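Local structure of hypothetical protein yibA (Escherichia coli, 1OYZ) at residues Thr136-Ser141 with Leu164-Lys169; Asp174-Ala179 with Leu201-Glu206; Ala182-Lys187 with Asp195-Met200; Cys229-Lys234 with Asp239-Ala244. The protein is of unknown function but is built as a helical HEAT-repeat protein, with an oxidoreductase activity only tentatively attributed to it. All coordinates share one frame; numbering follows the deposited sequence.

Overall arrangement
The four contacts lie along a helical chain without strands, built of stacked hairpins, and no active site or ligand pocket is known to relate them to. Contacts 1, 2 and 3 form a continuous cluster around helix 161-168 and helix 173-186. Contacts 2 and 3 share helix 173-186, their centres are about 10 Å apart, and Arg-176 of one packs against Met-200 of the other. Along the chain, contact 3 is nested inside the loop that contact 2 closes. Leu-167 ties contact 1 to contact 2, Leu-168 to contacts 2 and 3. Contact 4 stands apart toward the C-terminal end, its centre about 17 Å from that of contact 2, with nearest atoms about 7 Å apart.

Contact 1 (Thr136-Ser141 with Leu164-Lys169); sequences TAFDKS and LINLLK
Ala-137 sits in the type I turn from Thr-136 to Asp-139 that ends helix 126-136, and its CB points toward helix 161-168. It is met by Leu-167 CD2, 4.0 Å from Ala-137 O. The same leucine packs on Val-175 and Ala-179 of helix 173-186. Next comes Phe-138, whose ring is carried toward the helix by a chi1 of -63°, with CG anti to the carbonyl carbon. Its CE1 lies 3.2 Å from Asn-166 ND2, a tight approach, while CD1 is 3.8 Å from the same ND2. The two side chains cross at about a right angle, and the amide meets the ring obliquely, the planes 49° apart. Asp-139 closes the next turn: its OD1 accepts from Ser-141 N at 2.7 Å through the anti lone pair, an Asx turn. Its other oxygen, OD2, is held in a salt bridge by Arg-108 of helix 105-121. Ser-141 is the N-cap of helix 142-153. A turn between two helices, braced by an aspartate and leaning on helix 161-168, the one after the helix pair it joins, is consistent with the HEAT-repeat superhelix.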
loop_
_atom_site.group_PDB
_atom_site.type_symbol
_atom_site.label_atom_id
_atom_site.label_comp_id
_atom_site.label_asym_id
_atom_site.label_seq_id
_atom_site.Cartn_x
_atom_site.Cartn_y
_atom_site.Cartn_z
ATOM N N THR A 136 11.345 1.596 -11.501
ATOM C CA THR A 136 11.317 2.159 -10.166
ATOM C C THR A 136 11.323 1.119 -9.052
ATOM O O THR A 136 11.724 1.415 -7.937
ATOM C CB THR A 136 10.114 3.084 -9.964
ATOM O OG1 THR A 136 10.256 3.717 -8.697
ATOM C CG2 THR A 136 8.832 2.330 -9.963
ATOM N N ALA A 137 10.850 -0.088 -9.349
ATOM C CA ALA A 137 10.860 -1.121 -8.341
ATOM C C ALA A 137 12.335 -1.415 -7.967
ATOM O O ALA A 137 12.600 -2.012 -6.930
ATOM C CB ALA A 137 10.162 -2.378 -8.853
ATOM N N PHE A 138 13.289 -0.973 -8.790
ATOM C CA PHE A 138 14.694 -1.208 -8.466
ATOM C C PHE A 138 15.417 0.037 -7.952
ATOM O O PHE A 138 16.640 0.041 -7.818
ATOM C CB PHE A 138 15.450 -1.789 -9.677
ATOM C CG PHE A 138 14.941 -3.140 -10.124
ATOM C CD1 PHE A 138 15.314 -4.300 -9.452
ATOM C CD2 PHE A 138 14.032 -3.233 -11.172
ATOM C CE1 PHE A 138 14.783 -5.540 -9.812
ATOM C CE2 PHE A 138 13.490 -4.457 -11.544
ATOM C CZ PHE A 138 13.863 -5.621 -10.860
ATOM N N ASP A 139 14.681 1.099 -7.665
ATOM C CA ASP A 139 15.306 2.319 -7.156
ATOM C C ASP A 139 16.073 2.041 -5.867
ATOM O O ASP A 139 15.713 1.153 -5.093
ATOM C CB ASP A 139 14.255 3.386 -6.858
ATOM C CG ASP A 139 14.855 4.781 -6.731
ATOM O OD1 ASP A 139 15.514 5.096 -5.727
ATOM O OD2 ASP A 139 14.668 5.571 -7.664
ATOM N N LYS A 140 17.102 2.839 -5.619
ATOM C CA LYS A 140 17.919 2.660 -4.442
ATOM C C LYS A 140 17.192 3.138 -3.207
ATOM O O LYS A 140 17.520 2.728 -2.097
ATOM C CB LYS A 140 19.238 3.409 -4.605
ATOM C CG LYS A 140 20.422 2.739 -3.931
ATOM C CD LYS A 140 20.392 2.923 -2.424
ATOM C CE LYS A 140 21.773 2.728 -1.793
ATOM N NZ LYS A 140 21.840 3.367 -0.432
ATOM N N SER A 141 16.199 4.006 -3.392
ATOM C CA SER A 141 15.437 4.515 -2.261
ATOM C C SER A 141 14.288 3.596 -1.862
ATOM O O SER A 141 13.495 3.176 -2.706
ATOM C CB SER A 141 14.866 5.890 -2.577
ATOM O OG SER A 141 13.898 6.254 -1.594
ATOM N N LEU A 164 6.916 -7.848 -8.174
ATOM C CA LEU A 164 6.358 -8.252 -6.898
ATOM C C LEU A 164 7.289 -9.246 -6.195
ATOM O O LEU A 164 7.641 -9.078 -5.021
ATOM C CB LEU A 164 4.987 -8.888 -7.142
ATOM C CG LEU A 164 3.773 -8.080 -6.661
ATOM C CD1 LEU A 164 4.144 -6.630 -6.442
ATOM C CD2 LEU A 164 2.635 -8.221 -7.665
ATOM N N ILE A 165 7.721 -10.268 -6.929
ATOM C CA ILE A 165 8.610 -11.262 -6.368
ATOM C C ILE A 165 9.890 -10.614 -5.882
ATOM O O ILE A 165 10.340 -10.892 -4.771
ATOM C CB ILE A 165 8.907 -12.369 -7.414
ATOM C CG1 ILE A 165 7.634 -13.164 -7.676
ATOM C CG2 ILE A 165 10.007 -13.302 -6.923
ATOM C CD1 ILE A 165 7.794 -14.271 -8.701
ATOM N N ASN A 166 10.486 -9.728 -6.681
ATOM C CA ASN A 166 11.722 -9.100 -6.212
ATOM C C ASN A 166 11.464 -8.245 -4.960
ATOM O O ASN A 166 12.316 -8.177 -4.081
ATOM C CB ASN A 166 12.361 -8.247 -7.316
ATOM C CG ASN A 166 13.889 -8.245 -7.244
ATOM O OD1 ASN A 166 14.524 -9.286 -7.376
ATOM N ND2 ASN A 166 14.480 -7.076 -7.014
ATOM N N LEU A 167 10.292 -7.616 -4.868
ATOM C CA LEU A 167 9.963 -6.791 -3.701
ATOM C C LEU A 167 9.749 -7.662 -2.456
ATOM O O LEU A 167 9.919 -7.208 -1.327
ATOM C CB LEU A 167 8.721 -5.918 -3.976
ATOM C CG LEU A 167 8.944 -4.840 -5.066
ATOM C CD1 LEU A 167 7.639 -4.146 -5.459
ATOM C CD2 LEU A 167 9.955 -3.810 -4.560
ATOM N N LEU A 168 9.348 -8.909 -2.660
ATOM C CA LEU A 168 9.186 -9.793 -1.523
ATOM C C LEU A 168 10.567 -9.968 -0.893
ATOM O O LEU A 168 10.682 -10.216 0.311
ATOM C CB LEU A 168 8.675 -11.160 -1.962
ATOM C CG LEU A 168 7.235 -11.245 -2.441
ATOM C CD1 LEU A 168 6.967 -12.653 -3.014
ATOM C CD2 LEU A 168 6.297 -10.942 -1.282
ATOM N N LYS A 169 11.612 -9.834 -1.712
ATOM C CA LYS A 169 12.979 -10.020 -1.247
ATOM C C LYS A 169 13.597 -8.726 -0.784
ATOM O O LYS A 169 14.794 -8.662 -0.495
ATOM C CB LYS A 169 13.842 -10.609 -2.363
ATOM C CG LYS A 169 13.179 -11.729 -3.136
ATOM C CD LYS A 169 13.999 -12.080 -4.378
ATOM C CE LYS A 169 13.258 -13.036 -5.313
ATOM N NZ LYS A 169 14.180 -13.583 -6.353
#

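Contact 2 (Asp174-Ala179 with Leu201-Glu206); sequences DVRNWA and LQDKNE
An Asx turn in the loop between helix 191-200 and helix 206-218 receives a salt bridge from Arg-176 to Asp-203, consistent with the aspartate-arginine pairs that link neighbouring hairpins in HEAT repeats. The grip is side-on: Arg-176 NE donates to Asp-203 OD2 over a short 2.5 Å, and Arg-176 NH1 donates to Asp-203 OD1 at 2.7 Å. Both oxygens use their syn lone pairs, and the guanidinium and carboxylate are nearly coplanar, 17° apart. The bond from NH1 is the straighter of the two, at 165°, and its acceptor lies in the guanidinium plane, whereas OD2 is tilted slightly out of it. A bend at chi3 (-70°) turns the arginine's end to meet the acid. On its anti side, Asp-203 OD1 also accepts from Asn-205 N at 2.7 Å, closing the Asx turn. Asn-205, whose CB lies 4.0 Å from Arg-176 NH1, is the N-cap of helix 206-218 and accepts from Val-208 N. The remaining arginine nitrogen, NH2, bonds to Asp-170 O. Without the Asp-203 carboxylate, as with an alanine here, Arg-176 would probably lose its counter-charge and the turn its brace. With charge pairing and turn closure meeting on one carboxylate, the chemistry implies a firm link between helix 173-186 and the start of helix 206-218.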
loop_
_atom_site.group_PDB
_atom_site.type_symbol
_atom_site.label_atom_id
_atom_site.label_comp_id
_atom_site.label_asym_id
_atom_site.label_seq_id
_atom_site.Cartn_x
_atom_site.Cartn_y
_atom_site.Cartn_z
ATOM N N ASP A 174 8.599 -3.207 5.371
ATOM C CA ASP A 174 7.381 -2.533 4.919
ATOM C C ASP A 174 7.127 -2.841 3.418
ATOM O O ASP A 174 5.985 -3.115 2.999
ATOM C CB ASP A 174 7.562 -1.025 5.153
ATOM C CG ASP A 174 6.284 -0.249 4.984
ATOM O OD1 ASP A 174 5.641 -0.378 3.916
ATOM O OD2 ASP A 174 5.927 0.497 5.929
ATOM N N VAL A 175 8.193 -2.776 2.620
ATOM C CA VAL A 175 8.108 -3.096 1.193
ATOM C C VAL A 175 7.669 -4.576 1.015
ATOM O O VAL A 175 6.748 -4.875 0.236
ATOM C CB VAL A 175 9.483 -2.910 0.467
ATOM C CG1 VAL A 175 9.411 -3.514 -0.967
ATOM C CG2 VAL A 175 9.846 -1.422 0.387
ATOM N N ARG A 176 8.335 -5.492 1.723
ATOM C CA ARG A 176 7.983 -6.931 1.628
ATOM C C ARG A 176 6.504 -7.160 1.992
ATOM O O ARG A 176 5.789 -7.903 1.307
ATOM C CB ARG A 176 8.864 -7.808 2.561
ATOM C CG ARG A 176 10.375 -7.696 2.394
ATOM C CD ARG A 176 11.111 -8.914 3.030
ATOM N NE ARG A 176 11.055 -8.942 4.496
ATOM C CZ ARG A 176 11.629 -8.033 5.281
ATOM N NH1 ARG A 176 11.515 -8.117 6.613
ATOM N NH2 ARG A 176 12.327 -7.034 4.742
ATOM N N ASN A 177 6.038 -6.493 3.046
ATOM C CA ASN A 177 4.657 -6.658 3.481
ATOM C C ASN A 177 3.685 -6.219 2.377
ATOM O O ASN A 177 2.721 -6.927 2.056
ATOM C CB ASN A 177 4.426 -5.884 4.798
ATOM C CG ASN A 177 3.033 -6.133 5.398
ATOM O OD1 ASN A 177 2.190 -5.236 5.444
ATOM N ND2 ASN A 177 2.792 -7.349 5.852
ATOM N N TRP A 178 3.961 -5.066 1.769
ATOM C CA TRP A 178 3.112 -4.552 0.692
ATOM C C TRP A 178 3.095 -5.487 -0.509
ATOM O O TRP A 178 2.060 -5.685 -1.127
ATOM C CB TRP A 178 3.602 -3.171 0.234
ATOM C CG TRP A 178 2.657 -2.059 0.530
ATOM C CD1 TRP A 178 2.800 -1.081 1.485
ATOM C CD2 TRP A 178 1.408 -1.799 -0.130
ATOM N NE1 TRP A 178 1.710 -0.230 1.455
ATOM C CE2 TRP A 178 0.840 -0.656 0.478
ATOM C CE3 TRP A 178 0.709 -2.429 -1.172
ATOM C CZ2 TRP A 178 -0.389 -0.124 0.074
ATOM C CZ3 TRP A 178 -0.525 -1.892 -1.573
ATOM C CH2 TRP A 178 -1.055 -0.757 -0.944
ATOM N N ALA A 179 4.246 -6.041 -0.853
ATOM C CA ALA A 179 4.330 -6.944 -2.005
ATOM C C ALA A 179 3.459 -8.162 -1.747
ATOM O O ALA A 179 2.555 -8.483 -2.531
ATOM C CB ALA A 179 5.794 -7.383 -2.243
ATOM N N LEU A 201 8.114 -17.312 6.359
ATOM C CA LEU A 201 7.668 -17.846 7.639
ATOM C C LEU A 201 8.724 -17.518 8.672
ATOM O O LEU A 201 8.412 -17.390 9.847
ATOM C CB LEU A 201 7.456 -19.341 7.565
ATOM C CG LEU A 201 6.244 -19.621 6.684
ATOM C CD1 LEU A 201 5.944 -21.128 6.656
ATOM C CD2 LEU A 201 5.049 -18.845 7.233
ATOM N N GLN A 202 9.972 -17.369 8.235
ATOM C CA GLN A 202 11.064 -17.006 9.156
ATOM C C GLN A 202 11.409 -15.502 9.140
ATOM O O GLN A 202 12.440 -15.105 9.693
ATOM C CB GLN A 202 12.360 -17.771 8.823
ATOM C CG GLN A 202 12.164 -19.214 8.329
ATOM C CD GLN A 202 11.567 -20.103 9.385
ATOM O OE1 GLN A 202 10.970 -21.142 9.084
ATOM N NE2 GLN A 202 11.728 -19.710 10.636
ATOM N N ASP A 203 10.587 -14.662 8.500
ATOM C CA ASP A 203 10.875 -13.210 8.454
ATOM C C ASP A 203 10.917 -12.594 9.860
ATOM O O ASP A 203 10.166 -12.999 10.750
ATOM C CB ASP A 203 9.811 -12.479 7.624
ATOM C CG ASP A 203 10.282 -11.112 7.141
ATOM O OD1 ASP A 203 10.471 -10.183 7.975
ATOM O OD2 ASP A 203 10.454 -10.977 5.910
ATOM N N LYS A 204 11.780 -11.605 10.067
ATOM C CA LYS A 204 11.866 -10.971 11.370
ATOM C C LYS A 204 10.662 -10.083 11.649
ATOM O O LYS A 204 10.412 -9.697 12.780
ATOM C CB LYS A 204 13.102 -10.091 11.437
ATOM C CG LYS A 204 12.999 -8.916 10.479
ATOM C CD LYS A 204 14.182 -7.946 10.603
ATOM C CE LYS A 204 15.500 -8.578 10.179
ATOM N NZ LYS A 204 16.573 -7.538 10.085
ATOM N N ASN A 205 9.935 -9.738 10.597
ATOM C CA ASN A 205 8.792 -8.850 10.710
ATOM C C ASN A 205 7.494 -9.622 10.885
ATOM O O ASN A 205 7.044 -10.269 9.945
ATOM C CB ASN A 205 8.710 -7.985 9.452
ATOM C CG ASN A 205 7.631 -6.934 9.541
ATOM O OD1 ASN A 205 6.513 -7.211 9.943
ATOM N ND2 ASN A 205 7.964 -5.718 9.152
ATOM N N GLU A 206 6.901 -9.536 12.083
ATOM C CA GLU A 206 5.636 -10.230 12.417
ATOM C C GLU A 206 4.571 -10.011 11.357
ATOM O O GLU A 206 3.846 -10.937 10.985
ATOM C CB GLU A 206 5.055 -9.742 13.763
ATOM C CG GLU A 206 4.705 -8.225 13.786
ATOM C CD GLU A 206 3.409 -7.803 14.594
ATOM O OE1 GLU A 206 2.305 -8.371 14.381
ATOM O OE2 GLU A 206 3.503 -6.864 15.417
#

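Contact 3 (Ala182-Lys187 with Asp195-Met200); sequences AININK and DCFVEM
The ring of Phe-197 meets the amide of Asn-184 at its edge and the methyl of Ile-183 obliquely. The amide stands near the ring plane beside CE2, from which Asn-184 CG is 4.2 Å away, and the two planes are turned 70° against each other. Ile-183 reaches the far end of the ring with its CG2 branch, 3.7 Å from Phe-197 CZ, and these two side chains run antiparallel, flank to flank. A chi1 of -80° on the phenylalanine, with CG anti to the carbonyl carbon, extends the ring from helix 191-200 across to helix 173-186, where the backbones are well separated: Ile-183 CA and Phe-197 CA are 10.4 Å apart. The phenylalanine also touches Ala-180, Leu-216 and Arg-219, the last of which also touches Ile-183 and Asn-184. Cut back to an alanine, Phe-197 is likely to leave a gap between the two helices, with Ile-183 CG2 deprived of its aromatic neighbour. At the end of 182-187, helix 173-186 closes in a Schellman motif: Lys-187 takes a positive phi of 55°, and its N bonds to Asn-184 O at 2.9 Å. A large aromatic bridging two successive helices, with helix 206-218 packed against it, belongs to the layered helix core of the HEAT-repeat fold.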
loop_
_atom_site.group_PDB
_atom_site.type_symbol
_atom_site.label_atom_id
_atom_site.label_comp_id
_atom_site.label_asym_id
_atom_site.label_seq_id
_atom_site.Cartn_x
_atom_site.Cartn_y
_atom_site.Cartn_z
ATOM N N ALA A 182 -0.114 -7.346 -1.740
ATOM C CA ALA A 182 -0.760 -7.212 -3.038
ATOM C C ALA A 182 -0.874 -8.569 -3.759
ATOM O O ALA A 182 -1.809 -8.803 -4.539
ATOM C CB ALA A 182 -0.021 -6.165 -3.897
ATOM N N ILE A 183 0.074 -9.466 -3.498
ATOM C CA ILE A 183 0.039 -10.805 -4.090
ATOM C C ILE A 183 -1.156 -11.559 -3.543
ATOM O O ILE A 183 -1.844 -12.265 -4.266
ATOM C CB ILE A 183 1.323 -11.602 -3.746
ATOM C CG1 ILE A 183 2.447 -11.165 -4.679
ATOM C CG2 ILE A 183 1.062 -13.140 -3.846
ATOM C CD1 ILE A 183 3.789 -11.524 -4.231
ATOM N N ASN A 184 -1.416 -11.414 -2.256
ATOM C CA ASN A 184 -2.534 -12.118 -1.693
ATOM C C ASN A 184 -3.836 -11.544 -2.270
ATOM O O ASN A 184 -4.725 -12.291 -2.702
ATOM C CB ASN A 184 -2.489 -12.027 -0.176
ATOM C CG ASN A 184 -1.440 -12.977 0.436
ATOM O OD1 ASN A 184 -0.933 -12.733 1.538
ATOM N ND2 ASN A 184 -1.113 -14.056 -0.284
ATOM N N ILE A 185 -3.909 -10.214 -2.299
ATOM C CA ILE A 185 -5.048 -9.471 -2.825
ATOM C C ILE A 185 -5.436 -9.925 -4.239
ATOM O O ILE A 185 -6.614 -10.084 -4.548
ATOM C CB ILE A 185 -4.715 -7.947 -2.804
ATOM C CG1 ILE A 185 -5.669 -7.237 -1.848
ATOM C CG2 ILE A 185 -4.691 -7.374 -4.208
ATOM C CD1 ILE A 185 -5.465 -7.635 -0.394
ATOM N N ASN A 186 -4.443 -10.156 -5.088
ATOM C CA ASN A 186 -4.717 -10.583 -6.447
ATOM C C ASN A 186 -4.689 -12.098 -6.636
ATOM O O ASN A 186 -4.891 -12.598 -7.738
ATOM C CB ASN A 186 -3.730 -9.919 -7.392
ATOM C CG ASN A 186 -3.905 -8.410 -7.445
ATOM O OD1 ASN A 186 -2.980 -7.683 -7.798
ATOM N ND2 ASN A 186 -5.102 -7.933 -7.110
ATOM N N LYS A 187 -4.449 -12.825 -5.553
ATOM C CA LYS A 187 -4.411 -14.282 -5.597
ATOM C C LYS A 187 -3.431 -14.817 -6.632
ATOM O O LYS A 187 -3.682 -15.824 -7.280
ATOM C CB LYS A 187 -5.815 -14.841 -5.858
ATOM C CG LYS A 187 -6.825 -14.494 -4.759
ATOM C CD LYS A 187 -8.199 -15.062 -5.064
ATOM C CE LYS A 187 -9.262 -14.504 -4.130
ATOM N NZ LYS A 187 -10.544 -15.218 -4.361
ATOM N N ASP A 195 7.451 -20.453 -2.661
ATOM C CA ASP A 195 8.745 -20.598 -2.012
ATOM C C ASP A 195 9.126 -19.315 -1.278
ATOM O O ASP A 195 9.709 -19.374 -0.191
ATOM C CB ASP A 195 9.839 -21.013 -3.027
ATOM C CG ASP A 195 9.529 -22.361 -3.711
ATOM O OD1 ASP A 195 8.866 -23.207 -3.078
ATOM O OD2 ASP A 195 9.953 -22.578 -4.877
ATOM N N CYS A 196 8.802 -18.144 -1.828
ATOM C CA CYS A 196 9.174 -16.930 -1.090
ATOM C C CYS A 196 8.336 -16.852 0.180
ATOM O O CYS A 196 8.844 -16.443 1.210
ATOM C CB CYS A 196 8.983 -15.658 -1.931
ATOM S SG CYS A 196 10.228 -15.451 -3.272
ATOM N N PHE A 197 7.066 -17.260 0.116
ATOM C CA PHE A 197 6.255 -17.219 1.313
ATOM C C PHE A 197 6.805 -18.183 2.388
ATOM O O PHE A 197 6.906 -17.789 3.556
ATOM C CB PHE A 197 4.790 -17.524 0.982
ATOM C CG PHE A 197 4.030 -16.339 0.426
ATOM C CD1 PHE A 197 4.690 -15.163 0.090
ATOM C CD2 PHE A 197 2.667 -16.400 0.249
ATOM C CE1 PHE A 197 3.997 -14.056 -0.411
ATOM C CE2 PHE A 197 1.953 -15.300 -0.255
ATOM C CZ PHE A 197 2.619 -14.121 -0.585
ATOM N N VAL A 198 7.181 -19.412 2.003
ATOM C CA VAL A 198 7.726 -20.380 2.974
ATOM C C VAL A 198 8.916 -19.732 3.704
ATOM O O VAL A 198 9.021 -19.785 4.928
ATOM C CB VAL A 198 8.173 -21.717 2.252
ATOM C CG1 VAL A 198 8.980 -22.599 3.200
ATOM C CG2 VAL A 198 6.944 -22.478 1.736
ATOM N N GLU A 199 9.781 -19.055 2.948
ATOM C CA GLU A 199 10.932 -18.401 3.548
ATOM C C GLU A 199 10.496 -17.285 4.461
ATOM O O GLU A 199 11.133 -17.011 5.482
ATOM C CB GLU A 199 11.857 -17.819 2.471
ATOM C CG GLU A 199 12.405 -18.877 1.526
ATOM C CD GLU A 199 13.192 -19.953 2.271
ATOM O OE1 GLU A 199 13.331 -21.085 1.747
ATOM O OE2 GLU A 199 13.677 -19.658 3.387
HETATM N N MSE A 200 9.411 -16.622 4.101
HETATM C CA MSE A 200 8.932 -15.515 4.934
HETATM C C MSE A 200 8.387 -16.012 6.270
HETATM O O MSE A 200 8.226 -15.230 7.223
HETATM C CB MSE A 200 7.907 -14.685 4.145
HETATM C CG MSE A 200 8.595 -13.964 3.022
HETATM SE SE MSE A 200 7.498 -13.213 1.625
HETATM C CE MSE A 200 7.982 -11.349 1.977
#

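Contact 4 (Cys229-Lys234 with Asp239-Ala244); sequences CDELKK and DDIIEA
Leu-232, with chi1 -66°, sends its CD2 methyl to helix 239-248, where Ile-241 points its side chain back. The unusual chi1 of Ile-241, -92°, sets its CG2 branch between two partners. That methyl lies 3.6 Å from Leu-232 CD2 and 3.8 Å from Glu-231 CB, while Ile-241 CG1 is 3.9 Å from the same Glu-231 CB. Leu-232 CD2 reaches further to Ile-242, 3.9 Å from its CA and 4.0 Å from its CG1, at the level where the two backbones come nearest. Ile-242 also packs on Val-237 of a loop and on Ile-270 of helix 268-277, and Leu-232 on Leu-253 of a loop. Glu-231 offers only its aliphatic base to this layer. A bend at chi2 turns its carboxylate toward Lys-234, whose NZ meets OE1 at 2.9 Å on the syn side, 28° out of the carboxylate plane. Arg-209 of helix 206-218 forms a salt bridge to that same OE1. Glu-231 is thus a buried acid with two cationic partners, which would probably favour its ionised form beside an otherwise apolar joint.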
loop_
_atom_site.group_PDB
_atom_site.type_symbol
_atom_site.label_atom_id
_atom_site.label_comp_id
_atom_site.label_asym_id
_atom_site.label_seq_id
_atom_site.Cartn_x
_atom_site.Cartn_y
_atom_site.Cartn_z
ATOM N N CYS A 229 0.847 -24.419 13.557
ATOM C CA CYS A 229 0.660 -25.129 14.825
ATOM C C CYS A 229 1.212 -24.305 15.994
ATOM O O CYS A 229 0.548 -24.154 17.033
ATOM C CB CYS A 229 1.378 -26.488 14.787
ATOM S SG CYS A 229 1.494 -27.337 16.395
ATOM N N ASP A 230 2.415 -23.759 15.839
ATOM C CA ASP A 230 2.995 -22.974 16.920
ATOM C C ASP A 230 2.186 -21.731 17.283
ATOM O O ASP A 230 2.072 -21.384 18.454
ATOM C CB ASP A 230 4.407 -22.511 16.578
ATOM C CG ASP A 230 5.370 -23.656 16.402
ATOM O OD1 ASP A 230 6.491 -23.392 15.910
ATOM O OD2 ASP A 230 5.010 -24.802 16.755
ATOM N N GLU A 231 1.660 -21.055 16.268
ATOM C CA GLU A 231 0.900 -19.837 16.462
ATOM C C GLU A 231 -0.413 -20.112 17.152
ATOM O O GLU A 231 -0.851 -19.327 17.999
ATOM C CB GLU A 231 0.648 -19.165 15.116
ATOM C CG GLU A 231 1.901 -18.577 14.554
ATOM C CD GLU A 231 2.449 -17.477 15.427
ATOM O OE1 GLU A 231 3.685 -17.344 15.510
ATOM O OE2 GLU A 231 1.638 -16.744 16.040
ATOM N N LEU A 232 -1.055 -21.222 16.801
ATOM C CA LEU A 232 -2.322 -21.515 17.445
ATOM C C LEU A 232 -2.134 -21.890 18.901
ATOM O O LEU A 232 -3.087 -21.852 19.655
ATOM C CB LEU A 232 -3.071 -22.632 16.697
ATOM C CG LEU A 232 -3.548 -22.304 15.275
ATOM C CD1 LEU A 232 -3.792 -23.592 14.482
ATOM C CD2 LEU A 232 -4.831 -21.459 15.356
ATOM N N LYS A 233 -0.918 -22.220 19.326
ATOM C CA LYS A 233 -0.748 -22.615 20.733
ATOM C C LYS A 233 -0.429 -21.465 21.676
ATOM O O LYS A 233 -0.289 -21.651 22.882
ATOM C CB LYS A 233 0.326 -23.699 20.863
ATOM C CG LYS A 233 -0.067 -25.001 20.186
ATOM C CD LYS A 233 0.999 -26.051 20.391
ATOM C CE LYS A 233 0.515 -27.432 19.968
ATOM N NZ LYS A 233 1.471 -28.472 20.471
ATOM N N LYS A 234 -0.326 -20.267 21.129
ATOM C CA LYS A 234 -0.023 -19.130 21.966
ATOM C C LYS A 234 -1.198 -18.741 22.864
ATOM O O LYS A 234 -2.353 -19.098 22.612
ATOM C CB LYS A 234 0.422 -17.967 21.085
ATOM C CG LYS A 234 1.740 -18.289 20.367
ATOM C CD LYS A 234 2.228 -17.135 19.514
ATOM C CE LYS A 234 3.642 -17.367 19.019
ATOM N NZ LYS A 234 4.086 -16.234 18.154
ATOM N N ASP A 239 -6.338 -13.614 15.009
ATOM C CA ASP A 239 -7.544 -14.054 14.354
ATOM C C ASP A 239 -7.292 -14.585 12.958
ATOM O O ASP A 239 -7.889 -15.583 12.542
ATOM C CB ASP A 239 -8.547 -12.903 14.354
ATOM C CG ASP A 239 -9.225 -12.729 15.713
ATOM O OD1 ASP A 239 -8.691 -13.216 16.724
ATOM O OD2 ASP A 239 -10.294 -12.103 15.759
ATOM N N ASP A 240 -6.405 -13.911 12.241
ATOM C CA ASP A 240 -6.020 -14.323 10.898
ATOM C C ASP A 240 -5.394 -15.750 10.937
ATOM O O ASP A 240 -5.565 -16.519 10.005
ATOM C CB ASP A 240 -4.967 -13.344 10.317
ATOM C CG ASP A 240 -5.576 -12.026 9.761
ATOM O OD1 ASP A 240 -6.271 -12.069 8.734
ATOM O OD2 ASP A 240 -5.340 -10.945 10.345
ATOM N N ILE A 241 -4.666 -16.087 12.001
ATOM C CA ILE A 241 -4.035 -17.398 12.083
ATOM C C ILE A 241 -5.101 -18.468 12.216
ATOM O O ILE A 241 -5.081 -19.489 11.520
ATOM C CB ILE A 241 -2.997 -17.441 13.258
ATOM C CG1 ILE A 241 -1.615 -17.067 12.711
ATOM C CG2 ILE A 241 -2.915 -18.831 13.915
ATOM C CD1 ILE A 241 -1.600 -15.791 11.922
ATOM N N ILE A 242 -6.071 -18.202 13.071
ATOM C CA ILE A 242 -7.157 -19.138 13.267
ATOM C C ILE A 242 -7.892 -19.309 11.954
ATOM O O ILE A 242 -8.220 -20.418 11.543
ATOM C CB ILE A 242 -8.102 -18.614 14.344
ATOM C CG1 ILE A 242 -7.285 -18.348 15.607
ATOM C CG2 ILE A 242 -9.256 -19.622 14.574
ATOM C CD1 ILE A 242 -8.120 -17.850 16.806
ATOM N N GLU A 243 -8.108 -18.199 11.267
ATOM C CA GLU A 243 -8.802 -18.224 9.995
ATOM C C GLU A 243 -8.012 -18.993 8.914
ATOM O O GLU A 243 -8.594 -19.738 8.105
ATOM C CB GLU A 243 -9.045 -16.791 9.539
ATOM C CG GLU A 243 -9.524 -16.683 8.119
ATOM C CD GLU A 243 -10.932 -17.150 7.984
ATOM O OE1 GLU A 243 -11.480 -17.121 6.852
ATOM O OE2 GLU A 243 -11.498 -17.549 9.025
ATOM N N ALA A 244 -6.695 -18.778 8.887
ATOM C CA ALA A 244 -5.813 -19.464 7.936
ATOM C C ALA A 244 -5.879 -20.974 8.213
ATOM O O ALA A 244 -5.872 -21.794 7.292
ATOM C CB ALA A 244 -4.387 -18.972 8.096
#